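Local coordinates for mbDLG-3 protein (Monosiga brevicollis, PDB 6X1N), which probably binds C-terminal peptides of partner proteins through this PDZ domain, the third of a Dlg-type scaffold, and may bind protein kinases, at residues Lys82-Asp86 with Gly87-Leu91. Residues are numbered along the deposited sequence; the frame is centred on the assembly and turned at random.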
ATOM      1  N   LYS A  82      -3.125  -4.629  10.228  1.00 13.44           N
ATOM      2  CA  LYS A  82      -3.058  -4.800  11.675  1.00 13.06           C
ATOM      3  C   LYS A  82      -3.435  -6.214  12.088  1.00 15.13           C
ATOM      4  O   LYS A  82      -2.970  -6.699  13.126  1.00 16.77           O
ATOM      5  CB  LYS A  82      -3.963  -3.769  12.354  1.00 14.10           C
ATOM      6  CG  LYS A  82      -3.876  -3.742  13.880  1.00 16.44           C
ATOM      7  CD  LYS A  82      -2.547  -3.173  14.390  1.00 14.16           C
ATOM      8  CE  LYS A  82      -2.510  -3.158  15.920  1.00 16.22           C
ATOM      9  NZ  LYS A  82      -1.180  -2.736  16.451  1.00 15.31           N
ATOM     10  N   HIS A  83      -4.242  -6.898  11.282  1.00 13.27           N
ATOM     11  CA  HIS A  83      -4.742  -8.231  11.599  1.00 15.10           C
ATOM     12  C   HIS A  83      -3.840  -9.367  11.119  1.00 16.31           C
ATOM     13  O   HIS A  83      -4.143 -10.531  11.402  1.00 19.32           O
ATOM     14  CB  HIS A  83      -6.156  -8.429  11.038  1.00 14.24           C
ATOM     15  CG  HIS A  83      -7.218  -7.707  11.807  1.00 15.87           C
ATOM     16  ND1 HIS A  83      -8.512  -8.174  11.906  1.00 20.87           N
ATOM     17  CD2 HIS A  83      -7.180  -6.551  12.510  1.00 15.75           C
ATOM     18  CE1 HIS A  83      -9.225  -7.337  12.639  1.00 18.59           C
ATOM     19  NE2 HIS A  83      -8.440  -6.343  13.017  1.00 16.90           N
ATOM     20  N   ILE A  84      -2.755  -9.074  10.397  1.00 16.21           N
ATOM     21  CA  ILE A  84      -1.830 -10.127   9.992  1.00 16.86           C
ATOM     22  C   ILE A  84      -1.291 -10.827  11.233  1.00 16.93           C
ATOM     23  O   ILE A  84      -0.825 -10.176  12.178  1.00 21.50           O
ATOM     24  CB  ILE A  84      -0.701  -9.526   9.136  1.00 14.43           C
ATOM     25  CG1 ILE A  84      -1.258  -9.000   7.807  1.00 13.80           C
ATOM     26  CG2 ILE A  84       0.415 -10.548   8.912  1.00 15.39           C
ATOM     27  CD1 ILE A  84      -0.236  -8.231   6.964  1.00 12.41           C
ATOM     28  N   THR A  85      -1.369 -12.159  11.246  1.00 19.27           N
ATOM     29  CA  THR A  85      -0.928 -12.924  12.408  1.00 22.99           C
ATOM     30  C   THR A  85       0.410 -13.622  12.213  1.00 23.65           C
ATOM     31  O   THR A  85       1.095 -13.899  13.204  1.00 29.71           O
ATOM     32  CB  THR A  85      -1.977 -13.971  12.811  1.00 21.62           C
ATOM     33  OG1 THR A  85      -2.164 -14.905  11.740  1.00 23.97           O
ATOM     34  CG2 THR A  85      -3.300 -13.305  13.134  1.00 27.70           C
ATOM     35  N   ASP A  86       0.801 -13.918  10.974  1.00 19.96           N
ATOM     36  CA  ASP A  86       2.029 -14.660  10.720  1.00 17.64           C
ATOM     37  C   ASP A  86       3.208 -13.776  10.326  1.00 21.60           C
ATOM     38  O   ASP A  86       4.277 -14.302   9.996  1.00 22.04           O
ATOM     39  CB  ASP A  86       1.805 -15.754   9.668  1.00 23.61           C
ATOM     40  CG  ASP A  86       1.352 -15.207   8.328  1.00 24.50           C
ATOM     41  OD1 ASP A  86       1.325 -13.970   8.146  1.00 20.59           O
ATOM     42  OD2 ASP A  86       1.038 -16.024   7.440  1.00 31.52           O
ATOM     43  N   GLY A  87       3.043 -12.454  10.349  1.00 18.19           N
ATOM     44  CA  GLY A  87       4.138 -11.556  10.031  1.00 17.74           C
ATOM     45  C   GLY A  87       4.520 -11.465   8.570  1.00 13.61           C
ATOM     46  O   GLY A  87       5.578 -10.908   8.265  1.00 14.66           O
ATOM     47  N   VAL A  88       3.712 -11.986   7.651  1.00 13.04           N
ATOM     48  CA  VAL A  88       4.045 -12.004   6.232  1.00 13.56           C
ATOM     49  C   VAL A  88       3.062 -11.119   5.479  1.00 14.02           C
ATOM     50  O   VAL A  88       1.846 -11.192   5.704  1.00 15.75           O
ATOM     51  CB  VAL A  88       4.059 -13.434   5.667  1.00 17.46           C
ATOM     52  CG1 VAL A  88       4.412 -13.411   4.198  1.00 18.83           C
ATOM     53  CG2 VAL A  88       5.055 -14.287   6.438  1.00 18.72           C
ATOM     54  N   MET A  89       3.586 -10.277   4.593  1.00 10.99           N
ATOM     55  CA  MET A  89       2.767  -9.406   3.764  1.00 11.45           C
ATOM     56  C   MET A  89       3.277  -9.477   2.333  1.00 11.03           C
ATOM     57  O   MET A  89       4.445  -9.168   2.077  1.00 13.18           O
ATOM     58  CB  MET A  89       2.846  -7.970   4.277  1.00 11.48           C
ATOM     59  CG  MET A  89       2.001  -7.006   3.479  1.00 10.91           C
ATOM     60  SD  MET A  89       2.317  -5.278   3.878  1.00 10.86           S
ATOM     61  CE  MET A  89       1.752  -5.204   5.578  1.00 11.59           C
ATOM     62  N   THR A  90       2.418  -9.870   1.400  1.00 11.07           N
ATOM     63  CA  THR A  90       2.753  -9.839  -0.015  1.00 11.69           C
ATOM     64  C   THR A  90       1.991  -8.681  -0.642  1.00 12.33           C
ATOM     65  O   THR A  90       0.808  -8.485  -0.349  1.00 14.08           O
ATOM     66  CB  THR A  90       2.422 -11.163  -0.702  1.00 14.68           C
ATOM     67  OG1 THR A  90       3.181 -12.213  -0.083  1.00 20.46           O
ATOM     68  CG2 THR A  90       2.802 -11.093  -2.169  1.00 22.74           C
ATOM     69  N   LEU A  91       2.682  -7.902  -1.471  1.00 10.84           N
ATOM     70  CA  LEU A  91       2.142  -6.690  -2.070  1.00 11.04           C
ATOM     71  C   LEU A  91       2.353  -6.726  -3.572  1.00 10.94           C
ATOM     72  O   LEU A  91       3.405  -7.163  -4.045  1.00 12.43           O
ATOM     73  CB  LEU A  91       2.901  -5.464  -1.562  1.00 11.96           C
ATOM     74  CG  LEU A  91       2.876  -5.192  -0.064  1.00 10.95           C
ATOM     75  CD1 LEU A  91       3.945  -4.164   0.269  1.00 16.61           C
ATOM     76  CD2 LEU A  91       1.519  -4.693   0.359  1.00 16.40           C
TER
HETATM   77  O   HOH W   1       2.120 -10.697  12.285  1.00 26.21           O
HETATM   78  O   HOH W   2       0.324 -13.543   5.570  1.00 29.43           O
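The flat carboxylate of D86 meets V88 on one face. V88 N donates to D86 OD1 at 3.1 Å, from 49° out of the carboxylate plane. This closes an Asx turn in the PDZ domain, in the loop joining helix 74-82 to strand 88-95. G87 N lies off OD1 on the same side of the plane but makes no hydrogen bond to it. Water 2 reaches OD1 from a different direction and also donates to V88 O, at 2.8 Å, so OD1 accepts two bonds. D86 CG sits between its own backbone N and carbonyl carbon (chi1 61°), which turns OD1 toward V88 N. G87 has a positive phi of 74°; a side chain there would run into D86 O.

I84 points across the loop toward G87-M89. I84 CG2 lies 3.6 Å from V88 O. I84 CD1 touches M89 CE at 3.9 Å, and the two side chains cross at about a right angle. I84 also packs on N65, and M89 continues onto M64 and F17. An alanine in place of I84 removes both methyl contacts and would probably open a gap beside M89 CE, leaving that methyl freer to turn. At the backbone, water 1 donates to I84 O at 3.0 Å and accepts a weak bond from G87 N at 2.8 Å.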